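Local coordinates for protein paenibacillus xanthan lyase (Paenibacillus, PDB 6F2P) that cleaves xanthan by beta-elimination, probably releasing the terminal, often pyruvylated, mannose of its side chains, as in related xanthan lyases of polysaccharide lyase family 8, at residues A15-G20 with V138-T143; A155-T160 with A179-L184; E232-I237 with Y260-D265; F270-N275 with V374-G379; I285-L290 with S582-A587. All blocks are in the same frame, centred on the assembly; numbering follows the deposited sequence.

Contact 1. Residues A15-G20 with V138-T143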
# COMPACT_ATOMS: atom_id res chain seq x y z
N ALA A 15 2.40 35.51 -23.58
CA ALA A 15 1.97 34.57 -24.61
C ALA A 15 1.26 33.32 -24.05
O ALA A 15 0.39 32.75 -24.71
CB ALA A 15 3.14 34.19 -25.47
N MET A 16 1.60 32.90 -22.83
CA MET A 16 0.85 31.81 -22.20
C MET A 16 -0.55 32.30 -21.83
O MET A 16 -1.53 31.57 -21.97
CB MET A 16 1.55 31.30 -20.95
CG MET A 16 2.95 30.76 -21.16
SD MET A 16 3.80 30.49 -19.59
CE MET A 16 3.03 28.96 -19.06
N LEU A 17 -0.62 33.53 -21.36
CA LEU A 17 -1.90 34.13 -20.99
C LEU A 17 -2.82 34.35 -22.20
O LEU A 17 -4.00 34.01 -22.15
CB LEU A 17 -1.67 35.44 -20.26
CG LEU A 17 -0.92 35.36 -18.93
CD1 LEU A 17 -0.77 36.75 -18.36
CD2 LEU A 17 -1.66 34.46 -17.96
N ASN A 18 -2.30 34.92 -23.28
CA ASN A 18 -3.18 35.33 -24.37
C ASN A 18 -3.02 34.59 -25.70
O ASN A 18 -3.74 34.88 -26.66
CB ASN A 18 -3.13 36.85 -24.59
CG ASN A 18 -1.81 37.32 -25.18
OD1 ASN A 18 -0.97 36.52 -25.58
ND2 ASN A 18 -1.64 38.63 -25.25
N GLY A 19 -2.08 33.66 -25.77
CA GLY A 19 -1.92 32.84 -26.96
C GLY A 19 -0.89 33.33 -27.96
O GLY A 19 -0.62 32.65 -28.96
N GLY A 20 -0.31 34.51 -27.71
CA GLY A 20 0.73 35.03 -28.57
C GLY A 20 0.26 36.19 -29.42
O GLY A 20 -0.91 36.56 -29.37
N VAL A 138 -0.92 42.93 -14.96
CA VAL A 138 0.29 43.67 -15.25
C VAL A 138 1.09 43.04 -16.39
O VAL A 138 1.70 43.75 -17.19
CB VAL A 138 1.17 43.80 -14.00
CG1 VAL A 138 2.51 44.45 -14.34
CG2 VAL A 138 0.44 44.62 -12.93
N ALA A 139 1.07 41.72 -16.49
CA ALA A 139 1.79 41.06 -17.58
C ALA A 139 1.21 41.48 -18.93
O ALA A 139 1.94 41.85 -19.85
CB ALA A 139 1.76 39.54 -17.42
N LEU A 140 -0.11 41.46 -19.03
CA LEU A 140 -0.79 41.82 -20.26
C LEU A 140 -0.66 43.31 -20.59
O LEU A 140 -0.48 43.68 -21.74
CB LEU A 140 -2.27 41.45 -20.17
CG LEU A 140 -2.60 39.98 -19.96
CD1 LEU A 140 -4.08 39.79 -19.73
CD2 LEU A 140 -2.13 39.14 -21.15
N MET A 141 -0.74 44.15 -19.56
CA MET A 141 -0.90 45.58 -19.75
C MET A 141 0.41 46.35 -19.62
O MET A 141 0.43 47.59 -19.70
CB MET A 141 -1.90 46.11 -18.72
CG MET A 141 -3.28 45.47 -18.80
SD MET A 141 -4.18 45.94 -20.28
CE MET A 141 -4.21 47.72 -20.09
N TYR A 142 1.50 45.62 -19.44
CA TYR A 142 2.82 46.17 -19.14
C TYR A 142 3.23 47.39 -19.98
O TYR A 142 3.59 48.44 -19.44
CB TYR A 142 3.87 45.07 -19.30
CG TYR A 142 5.15 45.32 -18.55
CD1 TYR A 142 5.24 45.03 -17.20
CD2 TYR A 142 6.26 45.84 -19.19
CE1 TYR A 142 6.42 45.25 -16.50
CE2 TYR A 142 7.45 46.06 -18.50
CZ TYR A 142 7.52 45.77 -17.16
OH TYR A 142 8.70 45.99 -16.47
N THR A 143 3.18 47.24 -21.30
CA THR A 143 3.59 48.29 -22.21
C THR A 143 2.68 49.52 -22.18
O THR A 143 3.03 50.59 -22.71
CB THR A 143 3.64 47.76 -23.65
OG1 THR A 143 2.34 47.27 -24.01
CG2 THR A 143 4.63 46.63 -23.75

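Contact 2. Residues A155-T160 with A179-L184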
# COMPACT_ATOMS: atom_id res chain seq x y z
N ALA A 155 4.90 46.84 -5.55
CA ALA A 155 5.16 47.14 -4.15
C ALA A 155 4.07 46.56 -3.26
O ALA A 155 4.33 46.15 -2.13
CB ALA A 155 5.26 48.64 -3.94
N ALA A 156 2.86 46.51 -3.79
CA ALA A 156 1.75 45.93 -3.05
C ALA A 156 1.94 44.42 -2.90
O ALA A 156 1.76 43.86 -1.82
CB ALA A 156 0.45 46.23 -3.74
N ILE A 157 2.32 43.77 -4.00
CA ILE A 157 2.55 42.33 -3.99
C ILE A 157 3.71 41.94 -3.08
O ILE A 157 3.57 41.02 -2.27
CB ILE A 157 2.75 41.77 -5.40
CG1 ILE A 157 1.50 42.06 -6.24
CG2 ILE A 157 3.05 40.27 -5.34
CD1 ILE A 157 1.54 41.44 -7.61
N TYR A 158 4.85 42.64 -3.18
CA TYR A 158 5.96 42.41 -2.24
C TYR A 158 5.50 42.56 -0.79
O TYR A 158 6.00 41.88 0.11
CB TYR A 158 7.09 43.41 -2.47
CG TYR A 158 8.04 43.15 -3.63
CD1 TYR A 158 7.56 42.87 -4.90
CD2 TYR A 158 9.41 43.25 -3.45
CE1 TYR A 158 8.43 42.68 -5.96
CE2 TYR A 158 10.29 43.06 -4.50
CZ TYR A 158 9.79 42.77 -5.75
OH TYR A 158 10.67 42.58 -6.80
N TYR A 159 4.57 43.48 -0.56
CA TYR A 159 4.07 43.74 0.78
C TYR A 159 3.27 42.56 1.32
O TYR A 159 3.56 42.05 2.40
CB TYR A 159 3.23 45.01 0.80
CG TYR A 159 2.40 45.19 2.04
CD1 TYR A 159 3.01 45.41 3.27
CD2 TYR A 159 1.02 45.14 1.99
CE1 TYR A 159 2.25 45.57 4.42
CE2 TYR A 159 0.25 45.30 3.13
CZ TYR A 159 0.87 45.52 4.34
OH TYR A 159 0.11 45.67 5.48
N THR A 160 2.27 42.11 0.57
CA THR A 160 1.45 40.99 1.00
C THR A 160 2.15 39.64 0.86
O THR A 160 1.89 38.72 1.63
CB THR A 160 0.10 40.94 0.27
OG1 THR A 160 0.32 40.66 -1.12
CG2 THR A 160 -0.63 42.26 0.40
N ALA A 179 7.82 34.61 -8.05
CA ALA A 179 8.53 34.52 -9.31
C ALA A 179 7.99 35.50 -10.33
O ALA A 179 8.74 36.18 -11.02
CB ALA A 179 8.47 33.11 -9.84
N ILE A 180 6.67 35.59 -10.46
CA ILE A 180 6.13 36.42 -11.52
C ILE A 180 6.29 37.90 -11.19
O ILE A 180 6.63 38.69 -12.07
CB ILE A 180 4.67 36.08 -11.86
CG1 ILE A 180 4.54 34.60 -12.23
CG2 ILE A 180 4.17 36.96 -13.02
CD1 ILE A 180 5.64 34.10 -13.12
N SER A 181 6.09 38.27 -9.93
CA SER A 181 6.34 39.66 -9.56
C SER A 181 7.81 40.02 -9.82
O SER A 181 8.10 41.10 -10.35
CB SER A 181 5.88 39.97 -8.13
OG SER A 181 6.43 39.08 -7.17
N GLY A 182 8.72 39.12 -9.49
CA GLY A 182 10.13 39.33 -9.76
C GLY A 182 10.40 39.64 -11.22
O GLY A 182 11.12 40.58 -11.54
N ILE A 183 9.83 38.84 -12.11
CA ILE A 183 9.99 39.03 -13.54
C ILE A 183 9.44 40.39 -13.99
O ILE A 183 10.09 41.13 -14.74
CB ILE A 183 9.28 37.92 -14.31
CG1 ILE A 183 10.00 36.59 -14.08
CG2 ILE A 183 9.19 38.26 -15.79
CD1 ILE A 183 9.45 35.44 -14.89
N LEU A 184 8.23 40.70 -13.53
CA LEU A 184 7.59 41.96 -13.86
C LEU A 184 8.35 43.15 -13.29
O LEU A 184 8.44 44.20 -13.93
CB LEU A 184 6.15 41.98 -13.37
CG LEU A 184 5.22 40.95 -14.02
CD1 LEU A 184 3.84 41.05 -13.41
CD2 LEU A 184 5.17 41.13 -15.53

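Contact 3. Residues E232-I237 with Y260-D265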
# COMPACT_ATOMS: atom_id res chain seq x y z
N GLU A 232 -3.10 20.19 -8.67
CA GLU A 232 -2.72 21.60 -8.69
C GLU A 232 -1.21 21.83 -8.47
O GLU A 232 -0.66 22.77 -9.03
CB GLU A 232 -3.63 22.49 -7.82
CG GLU A 232 -3.46 22.43 -6.31
CD GLU A 232 -4.75 22.77 -5.55
OE1 GLU A 232 -5.78 22.07 -5.74
OE2 GLU A 232 -4.75 23.73 -4.75
N LEU A 233 -0.55 20.98 -7.69
CA LEU A 233 0.90 21.06 -7.58
C LEU A 233 1.54 20.81 -8.94
O LEU A 233 2.35 21.61 -9.41
CB LEU A 233 1.45 20.05 -6.58
CG LEU A 233 1.25 20.25 -5.09
CD1 LEU A 233 1.98 19.14 -4.34
CD2 LEU A 233 1.75 21.59 -4.62
N LEU A 234 1.16 19.70 -9.58
CA LEU A 234 1.65 19.37 -10.91
C LEU A 234 1.51 20.55 -11.87
O LEU A 234 2.43 20.85 -12.63
CB LEU A 234 0.90 18.16 -11.48
CG LEU A 234 1.28 17.80 -12.93
CD1 LEU A 234 2.70 17.25 -13.05
CD2 LEU A 234 0.30 16.82 -13.53
N SER A 235 0.37 21.23 -11.80
CA SER A 235 0.10 22.33 -12.71
C SER A 235 1.07 23.49 -12.52
O SER A 235 1.76 23.89 -13.45
CB SER A 235 -1.33 22.84 -12.53
OG SER A 235 -1.70 23.63 -13.65
N GLY A 236 1.11 24.02 -11.30
CA GLY A 236 1.98 25.14 -10.97
C GLY A 236 3.46 24.87 -11.21
O GLY A 236 4.18 25.72 -11.71
N ILE A 237 3.90 23.67 -10.83
CA ILE A 237 5.29 23.28 -11.04
C ILE A 237 5.64 23.14 -12.53
O ILE A 237 6.67 23.63 -12.99
CB ILE A 237 5.65 22.01 -10.26
CG1 ILE A 237 5.57 22.30 -8.75
CG2 ILE A 237 7.03 21.51 -10.64
CD1 ILE A 237 5.64 21.08 -7.88
N TYR A 260 8.60 14.68 -13.95
CA TYR A 260 8.34 13.93 -15.18
C TYR A 260 7.87 12.52 -14.84
O TYR A 260 6.95 12.00 -15.46
CB TYR A 260 9.55 13.94 -16.10
CG TYR A 260 9.96 15.35 -16.47
CD1 TYR A 260 9.37 16.00 -17.54
CD2 TYR A 260 10.89 16.05 -15.71
CE1 TYR A 260 9.71 17.30 -17.86
CE2 TYR A 260 11.24 17.35 -16.02
CZ TYR A 260 10.65 17.97 -17.10
OH TYR A 260 11.00 19.26 -17.42
N ARG A 261 8.49 11.92 -13.83
CA ARG A 261 8.09 10.60 -13.38
C ARG A 261 6.63 10.59 -12.91
O ARG A 261 5.91 9.60 -13.15
CB ARG A 261 9.00 10.08 -12.26
CG ARG A 261 10.49 9.96 -12.61
CD ARG A 261 10.74 9.46 -14.03
NE ARG A 261 10.19 8.13 -14.28
CZ ARG A 261 10.27 7.49 -15.45
NH1 ARG A 261 10.89 8.07 -16.47
NH2 ARG A 261 9.74 6.29 -15.59
N TRP A 262 6.22 11.68 -12.25
CA TRP A 262 4.85 11.79 -11.71
C TRP A 262 3.81 11.47 -12.77
O TRP A 262 2.80 10.82 -12.48
CB TRP A 262 4.57 13.19 -11.14
CG TRP A 262 5.35 13.53 -9.91
CD1 TRP A 262 6.05 12.67 -9.11
CD2 TRP A 262 5.53 14.84 -9.34
NE1 TRP A 262 6.64 13.36 -8.07
CE2 TRP A 262 6.34 14.69 -8.20
CE3 TRP A 262 5.09 16.12 -9.69
CZ2 TRP A 262 6.72 15.78 -7.40
CZ3 TRP A 262 5.46 17.20 -8.90
CH2 TRP A 262 6.26 17.02 -7.77
N ILE A 263 4.06 11.92 -13.99
CA ILE A 263 3.18 11.62 -15.11
C ILE A 263 3.03 10.11 -15.33
O ILE A 263 1.91 9.61 -15.40
CB ILE A 263 3.67 12.28 -16.40
CG1 ILE A 263 3.82 13.80 -16.19
CG2 ILE A 263 2.75 11.97 -17.55
CD1 ILE A 263 2.59 14.46 -15.60
N TYR A 264 4.14 9.39 -15.42
CA TYR A 264 4.07 7.94 -15.63
C TYR A 264 3.48 7.22 -14.43
O TYR A 264 2.73 6.26 -14.58
CB TYR A 264 5.44 7.34 -15.93
CG TYR A 264 6.12 7.89 -17.15
CD1 TYR A 264 5.54 7.79 -18.40
CD2 TYR A 264 7.37 8.49 -17.05
CE1 TYR A 264 6.17 8.28 -19.52
CE2 TYR A 264 8.02 8.98 -18.17
CZ TYR A 264 7.41 8.88 -19.40
OH TYR A 264 8.05 9.38 -20.51
N ASP A 265 3.83 7.68 -13.23
CA ASP A 265 3.46 6.98 -12.02
C ASP A 265 2.17 7.46 -11.37
O ASP A 265 1.40 6.65 -10.86
CB ASP A 265 4.59 7.05 -10.99
CG ASP A 265 5.88 6.45 -11.51
OD1 ASP A 265 5.83 5.64 -12.47
OD2 ASP A 265 6.95 6.79 -10.96

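Contact 4. Residues F270-N275 with V374-G379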
# COMPACT_ATOMS: atom_id res chain seq x y z
N PHE A 270 -4.22 7.07 -13.97
CA PHE A 270 -5.48 7.55 -13.44
C PHE A 270 -6.29 8.34 -14.45
O PHE A 270 -7.36 8.86 -14.11
CB PHE A 270 -5.27 8.38 -12.17
CG PHE A 270 -4.74 7.59 -11.02
CD1 PHE A 270 -5.52 6.61 -10.43
CD2 PHE A 270 -3.46 7.81 -10.54
CE1 PHE A 270 -5.03 5.87 -9.37
CE2 PHE A 270 -2.97 7.08 -9.49
CZ PHE A 270 -3.76 6.11 -8.90
N ILE A 271 -5.80 8.42 -15.68
CA ILE A 271 -6.60 9.02 -16.73
C ILE A 271 -7.10 7.94 -17.65
O ILE A 271 -6.33 7.33 -18.39
CB ILE A 271 -5.83 10.06 -17.56
CG1 ILE A 271 -5.47 11.26 -16.69
CG2 ILE A 271 -6.67 10.53 -18.76
CD1 ILE A 271 -4.58 12.24 -17.39
N TYR A 272 -8.40 7.68 -17.57
CA TYR A 272 -8.99 6.71 -18.47
C TYR A 272 -9.76 7.44 -19.55
O TYR A 272 -10.82 8.00 -19.29
CB TYR A 272 -9.89 5.72 -17.73
CG TYR A 272 -10.15 4.49 -18.56
CD1 TYR A 272 -9.21 3.46 -18.61
CD2 TYR A 272 -11.30 4.38 -19.32
CE1 TYR A 272 -9.43 2.35 -19.38
CE2 TYR A 272 -11.53 3.26 -20.10
CZ TYR A 272 -10.59 2.25 -20.13
OH TYR A 272 -10.82 1.14 -20.90
N LYS A 273 -9.20 7.43 -20.76
CA LYS A 273 -9.85 8.04 -21.91
C LYS A 273 -10.43 9.43 -21.63
O LYS A 273 -11.57 9.73 -22.01
CB LYS A 273 -10.90 7.09 -22.48
CG LYS A 273 -10.30 5.76 -22.92
CD LYS A 273 -11.36 4.83 -23.48
CE LYS A 273 -10.73 3.57 -24.03
NZ LYS A 273 -11.74 2.71 -24.72
N GLY A 274 -9.66 10.26 -20.95
CA GLY A 274 -10.04 11.64 -20.71
C GLY A 274 -10.70 11.87 -19.37
O GLY A 274 -11.08 12.99 -19.04
N ASN A 275 -10.84 10.80 -18.59
CA ASN A 275 -11.46 10.86 -17.28
C ASN A 275 -10.44 10.66 -16.17
O ASN A 275 -9.82 9.60 -16.08
CB ASN A 275 -12.55 9.80 -17.18
CG ASN A 275 -13.68 10.02 -18.15
OD1 ASN A 275 -14.14 11.15 -18.33
ND2 ASN A 275 -14.12 8.96 -18.81
N VAL A 374 -5.30 -0.00 -9.45
CA VAL A 374 -5.83 0.17 -10.80
C VAL A 374 -5.50 -1.02 -11.68
O VAL A 374 -4.35 -1.47 -11.75
CB VAL A 374 -5.31 1.46 -11.47
CG1 VAL A 374 -5.80 1.55 -12.89
CG2 VAL A 374 -5.75 2.67 -10.68
N GLN A 375 -6.53 -1.55 -12.34
CA GLN A 375 -6.35 -2.59 -13.34
C GLN A 375 -6.74 -2.05 -14.71
O GLN A 375 -7.88 -1.64 -14.94
CB GLN A 375 -7.18 -3.83 -13.00
CG GLN A 375 -7.19 -4.88 -14.09
CD GLN A 375 -5.83 -5.52 -14.31
OE1 GLN A 375 -4.88 -4.88 -14.77
NE2 GLN A 375 -5.73 -6.81 -13.99
N LEU A 376 -5.77 -2.01 -15.62
CA LEU A 376 -6.02 -1.56 -16.97
C LEU A 376 -5.79 -2.73 -17.93
O LEU A 376 -4.67 -3.25 -18.05
CB LEU A 376 -5.13 -0.38 -17.32
CG LEU A 376 -5.19 0.85 -16.41
CD1 LEU A 376 -4.11 1.84 -16.78
CD2 LEU A 376 -6.55 1.52 -16.46
N ARG A 377 -6.86 -3.15 -18.60
CA ARG A 377 -6.84 -4.25 -19.54
C ARG A 377 -7.36 -3.75 -20.87
O ARG A 377 -7.95 -2.68 -20.94
CB ARG A 377 -7.74 -5.38 -19.03
CG ARG A 377 -7.32 -5.96 -17.71
CD ARG A 377 -5.91 -6.48 -17.77
NE ARG A 377 -5.73 -7.41 -18.87
CZ ARG A 377 -4.56 -7.91 -19.25
NH1 ARG A 377 -3.45 -7.56 -18.60
NH2 ARG A 377 -4.48 -8.77 -20.26
N PRO A 378 -7.13 -4.52 -21.94
CA PRO A 378 -7.76 -4.12 -23.20
C PRO A 378 -9.29 -4.19 -23.09
O PRO A 378 -9.85 -5.26 -22.86
CB PRO A 378 -7.24 -5.15 -24.20
CG PRO A 378 -6.72 -6.30 -23.36
CD PRO A 378 -6.23 -5.67 -22.10
N GLY A 379 -9.94 -3.04 -23.25
CA GLY A 379 -11.39 -2.98 -23.21
C GLY A 379 -11.98 -2.35 -21.95
O GLY A 379 -13.13 -1.89 -21.96
O HOH W 1 -8.54 -0.11 -21.48
O HOH W 2 -12.79 1.21 -22.93

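Contact 5. Residues I285-L290 with S582-A587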
# COMPACT_ATOMS: atom_id res chain seq x y z
N ILE A 285 -14.97 15.31 -5.80
CA ILE A 285 -15.97 14.59 -6.57
C ILE A 285 -17.31 15.28 -6.41
O ILE A 285 -18.24 15.03 -7.18
CB ILE A 285 -16.11 13.11 -6.15
CG1 ILE A 285 -16.49 12.99 -4.67
CG2 ILE A 285 -14.82 12.36 -6.45
CD1 ILE A 285 -16.91 11.57 -4.26
N SER A 286 -17.40 16.17 -5.42
CA SER A 286 -18.62 16.92 -5.15
C SER A 286 -18.70 18.27 -5.84
O SER A 286 -19.57 19.07 -5.53
CB SER A 286 -18.82 17.12 -3.64
OG SER A 286 -17.86 18.02 -3.12
N ARG A 287 -17.79 18.54 -6.77
CA ARG A 287 -17.83 19.81 -7.51
C ARG A 287 -18.43 19.62 -8.90
O ARG A 287 -17.85 18.93 -9.74
CB ARG A 287 -16.43 20.44 -7.60
CG ARG A 287 -15.94 20.91 -6.26
CD ARG A 287 -14.49 21.34 -6.26
NE ARG A 287 -14.08 21.70 -4.91
CZ ARG A 287 -12.81 21.82 -4.51
NH1 ARG A 287 -11.82 21.62 -5.36
NH2 ARG A 287 -12.55 22.14 -3.24
N HIS A 288 -19.60 20.22 -9.13
CA HIS A 288 -20.33 20.00 -10.37
C HIS A 288 -19.56 20.46 -11.59
O HIS A 288 -19.67 19.88 -12.67
CB HIS A 288 -21.71 20.66 -10.34
CG HIS A 288 -21.67 22.15 -10.30
ND1 HIS A 288 -21.76 22.93 -11.44
CD2 HIS A 288 -21.56 23.02 -9.26
CE1 HIS A 288 -21.71 24.20 -11.10
NE2 HIS A 288 -21.58 24.29 -9.79
N GLY A 289 -18.77 21.52 -11.43
CA GLY A 289 -18.01 22.07 -12.54
C GLY A 289 -16.69 21.35 -12.71
O GLY A 289 -15.88 21.70 -13.57
N LEU A 290 -16.45 20.35 -11.87
CA LEU A 290 -15.17 19.68 -11.87
C LEU A 290 -15.34 18.17 -11.81
O LEU A 290 -14.68 17.48 -11.03
CB LEU A 290 -14.33 20.17 -10.70
CG LEU A 290 -12.82 20.08 -10.83
CD1 LEU A 290 -12.35 20.64 -12.16
CD2 LEU A 290 -12.19 20.81 -9.66
N SER A 582 -26.70 18.90 -2.44
CA SER A 582 -26.64 17.82 -1.47
C SER A 582 -25.20 17.37 -1.24
O SER A 582 -24.83 16.99 -0.12
CB SER A 582 -27.46 16.63 -1.96
OG SER A 582 -28.81 17.01 -2.17
N LEU A 583 -24.38 17.41 -2.28
CA LEU A 583 -22.99 16.98 -2.14
C LEU A 583 -22.10 18.12 -1.71
O LEU A 583 -21.13 17.92 -0.95
CB LEU A 583 -22.46 16.39 -3.45
CG LEU A 583 -23.02 15.04 -3.90
CD1 LEU A 583 -24.36 15.21 -4.62
CD2 LEU A 583 -22.01 14.33 -4.78
N ASN A 584 -22.42 19.32 -2.18
CA ASN A 584 -21.58 20.49 -1.95
C ASN A 584 -22.40 21.75 -1.76
O ASN A 584 -23.05 22.21 -2.69
CB ASN A 584 -20.61 20.68 -3.12
CG ASN A 584 -19.41 21.52 -2.74
OD1 ASN A 584 -19.53 22.47 -1.97
ND2 ASN A 584 -18.25 21.16 -3.25
N SER A 585 -22.36 22.30 -0.56
CA SER A 585 -23.13 23.50 -0.28
C SER A 585 -22.23 24.63 0.19
O SER A 585 -22.67 25.57 0.83
CB SER A 585 -24.23 23.23 0.75
OG SER A 585 -23.70 22.68 1.95
N SER A 586 -20.94 24.51 -0.13
CA SER A 586 -20.00 25.60 0.10
C SER A 586 -20.39 26.77 -0.79
O SER A 586 -21.11 26.60 -1.79
CB SER A 586 -18.57 25.17 -0.22
OG SER A 586 -18.36 25.09 -1.62
N ALA A 587 -19.92 27.96 -0.42
CA ALA A 587 -20.29 29.20 -1.10
C ALA A 587 -19.89 29.18 -2.57
O ALA A 587 -20.63 29.65 -3.44
CB ALA A 587 -19.67 30.39 -0.39

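Contact 1. Residues A15-G20 with V138-T143
The carboxamide of N18 meets helix 123-141 through its nitrogen, ND2 lying 4.2 Å from L140 CD2, the two side chains running past one another and pointing opposite ways. Its oxygen is used at home: N18 OD1 accepts from G20 N at 3.0 Å, which makes an Asx turn at the C-terminal end of helix 4-18. The torsions set up this division: chi1 of 70° puts CG between the backbone N and the carbonyl carbon, and chi2 of 8° turns OD1 to G20 N, with ND2 on the L140 side. A second flat group, the ring of Y142, has V138 O in its plane at the edge. That ring also makes a cation-pi contact with R10 of helix 4-18.

Beside the amide the contact is purely aliphatic. L17 presents CB and one methyl: CB lies 3.8 Å from L140 CD2, while CD1 fits into the angle between two residues, 3.9 Å from A139 CB and 3.9 Å from L140 CD2. The two leucine side chains meet at a slant. Y78 of helix 68-85 touches both of them, and K14 NZ bonds to L140 O, adding a polar tie between the same two helices. At G19 the chain leaves helical geometry with positive phi, although G19 N still donates to A15 O at 2.8 Å. Leucine and alanine packing around a helix terminus finished by an Asx turn here joins two helix ends of the N-terminal alpha-helical domain, the incomplete alpha/alpha toroid of polysaccharide lyase family 8.

Contact 2. Residues A155-T160 with A179-L184
Around I157 and S181, whose CA atoms are 7.2 Å apart, helices 147-160 and 168-184 run nearly antiparallel, with 150° between their directions and 10.4 Å between the axes of the two segments. They are consecutive helices and form a helical hairpin of the N-terminal alpha-helical domain. The loop joining them supplies Q161 and S163 to a calcium site that E174 of the second helix also binds, and a calcium ion lies about 10 Å from the side chain of I157.

Across the hairpin, S181 is the residue of helix 168-184 that faces I157. The isoleucine offers its branch methyl CG2, which meets both atoms of the serine side chain, S181 CB at 4.0 Å and S181 OG at 4.0 Å. Although OG touches the methyl, its hydrogen bonds go to other groups: its torsion (chi1 53°) keeps it over its own helix, where V177 O and I178 O are within bonding reach, and R190 NH2 is a further partner. The buried hydroxyl is thus satisfied by the backbone of its own helix and by an arginine of helix 188-197.

Y158 leans along the flank, and its ring carbon CE1 comes obliquely to 4.3 Å from S181 OG. R190 makes a cation-pi contact with the same ring, linking aromatic and hydroxyl through one guanidinium. At the far end of the ring, bonds to D187 OD2 and N185 ND2 hold the phenol oxygen, and Y158 OH rests 4.4 Å from G182 CA.

Contact 3. Residues E232-I237 with Y260-D265
I237 and W262 touch across two helices whose polar backbone atoms are each engaged at home: the shortest such bond, D265 N to R261 O, measures 2.8 Å, and I237 N donates to L233 O at 2.9 Å. These bonds are internal to each helix, and what passes between helices 229-244 and 256-267 is hydrocarbon. The axes of the segments come to 11.5 Å with 144° between their directions, a spacing filled by large side chains.

W262 points its six-membered ring across the gap and is met at its edge. I237 CD1 lies 4.0 Å from CZ3 and 4.1 Å from CH2 of W262, near the ring plane, and L234 CD1 approaches the same rim at W262 CE3, 4.3 Å away. F211 stacks on the indole, which shows how a tryptophan can serve one neighbour with its face and another with its edge. In L234, chi1 of 176° swings CG away from the backbone N and carries both methyls to I263: I263 CD1 sits 3.8 Å from L234 CD1 and 3.9 Å from L234 CD2, with the side chains at about a right angle.

L172 of helix 168-184, S302 and I303 of helix 292-307, and F318 and M321 of helix 312-328 pack around this group. Such a contact is held by dispersion and by exclusion of water, and its specificity rests on shape rather than on directed bonds.

Contact 4. Residues F270-N275 with V374-G379
This is an interdomain contact, part apolar and part water-bridged, in which F270 and Y272 of the N-terminal alpha-helical domain meet V374, L376 and G379 of the super-sandwich domain. Y272 opens a type I' beta turn ending at N275, which closes the tiny antiparallel hairpin of strands 271-272 and 275-276. Across from it runs strand 372-377, a member of a four-stranded antiparallel sheet; the two elements meet through side chains, not as neighbours in one sheet.

At the start, ring carbon CE1 of F270 comes obliquely to 3.5 Å from V374 CG2, and F367 of the neighbouring strand 363-367 meets the same phenyl ring. Farther along, L376 CD2 comes to the edge of the Y272 ring, 3.9 Å from Y272 CD1, as the leucine and the tyrosine reach past each other from their two strands. With CG turned away from its backbone N (chi1 -162°), the tyrosine extends towards strand 372-377 and its hydroxyl arrives where the strand ends.

There two waters take over. One lies 2.7 Å from Y272 OH and 2.7 Å from R377 O, and R377 itself bonds through NE to the carbonyl of D490, a calcium ligand. The other water sits in the plane of the tyrosine ring, 2.8 Å from Y272 OH; it accepts from K273 NZ at 2.6 Å and donates to G379 O over a longer 3.3 Å.

Contact 5. Residues I285-L290 with S582-A587
An Asx turn at N584, in the loop between strands 566-578 and 595-607 of the super-sandwich domain, presents that side chain to S286 in the loop leading to helix 292-307 of the alpha-helical domain. The turn is made by N584 OD1, which accepts twice from S586: from the backbone N at 3.1 Å, with the donor in the carbonyl plane, and from OG at 2.9 Å, with the donor tilted from that plane by 23°. Two donors on one oxygen help fix the rotation of the amide, with ND2 facing S286 and E400.

N584 ND2 makes two weak bonds to S286, to S286 OG at 3.2 Å and to S286 O at 3.4 Å, the second with an N-H...O angle of 142°. Its stronger partner is E400 OE2, a carboxylate oxygen that also takes a salt bridge from R287 NE. The extended R287 passes at a slant, its CG 3.8 Å from N584 ND2, and its guanidinium plane stands 39° from the amide plane. The serine hydroxyl is bonded chiefly to R283 O, with N401 N as another partner.

Carbon contacts complete the joint. S286 CB packs 3.7 Å from L583 CB and lies 3.6 Å from L583 O. Backbone bonds tie L583 to N402 and S585 to A399, so the segment 582-587 is itself anchored to the chain around E400. Because the direct bonds between the loops are weak, E400, which takes both N584 ND2 and R287 NE, is probably one main tie, together with the S286 OG to N401 N bond and the packing of H288 on W580 and W589.

In the fold
Contacts 1, 2 and 3 follow one another along the chain and lie wholly in the N-terminal alpha-helical domain. The first two have centres 16 Å apart and touch, Y142 reaching L184 and V138 packing on it, while the centre of contact 3 is 25 and 26 Å from theirs. Contacts 4 and 5 instead join that domain to the super-sandwich domain, with centres 25 Å apart, and their segments alternate in sequence. Helix 256-267 of contact 3 leads directly into strand 271-272 of contact 4, and the centres of contacts 3 and 4 are 18 Å apart. Helix packing thus builds the first domain, and two separate joints then fix it against the second.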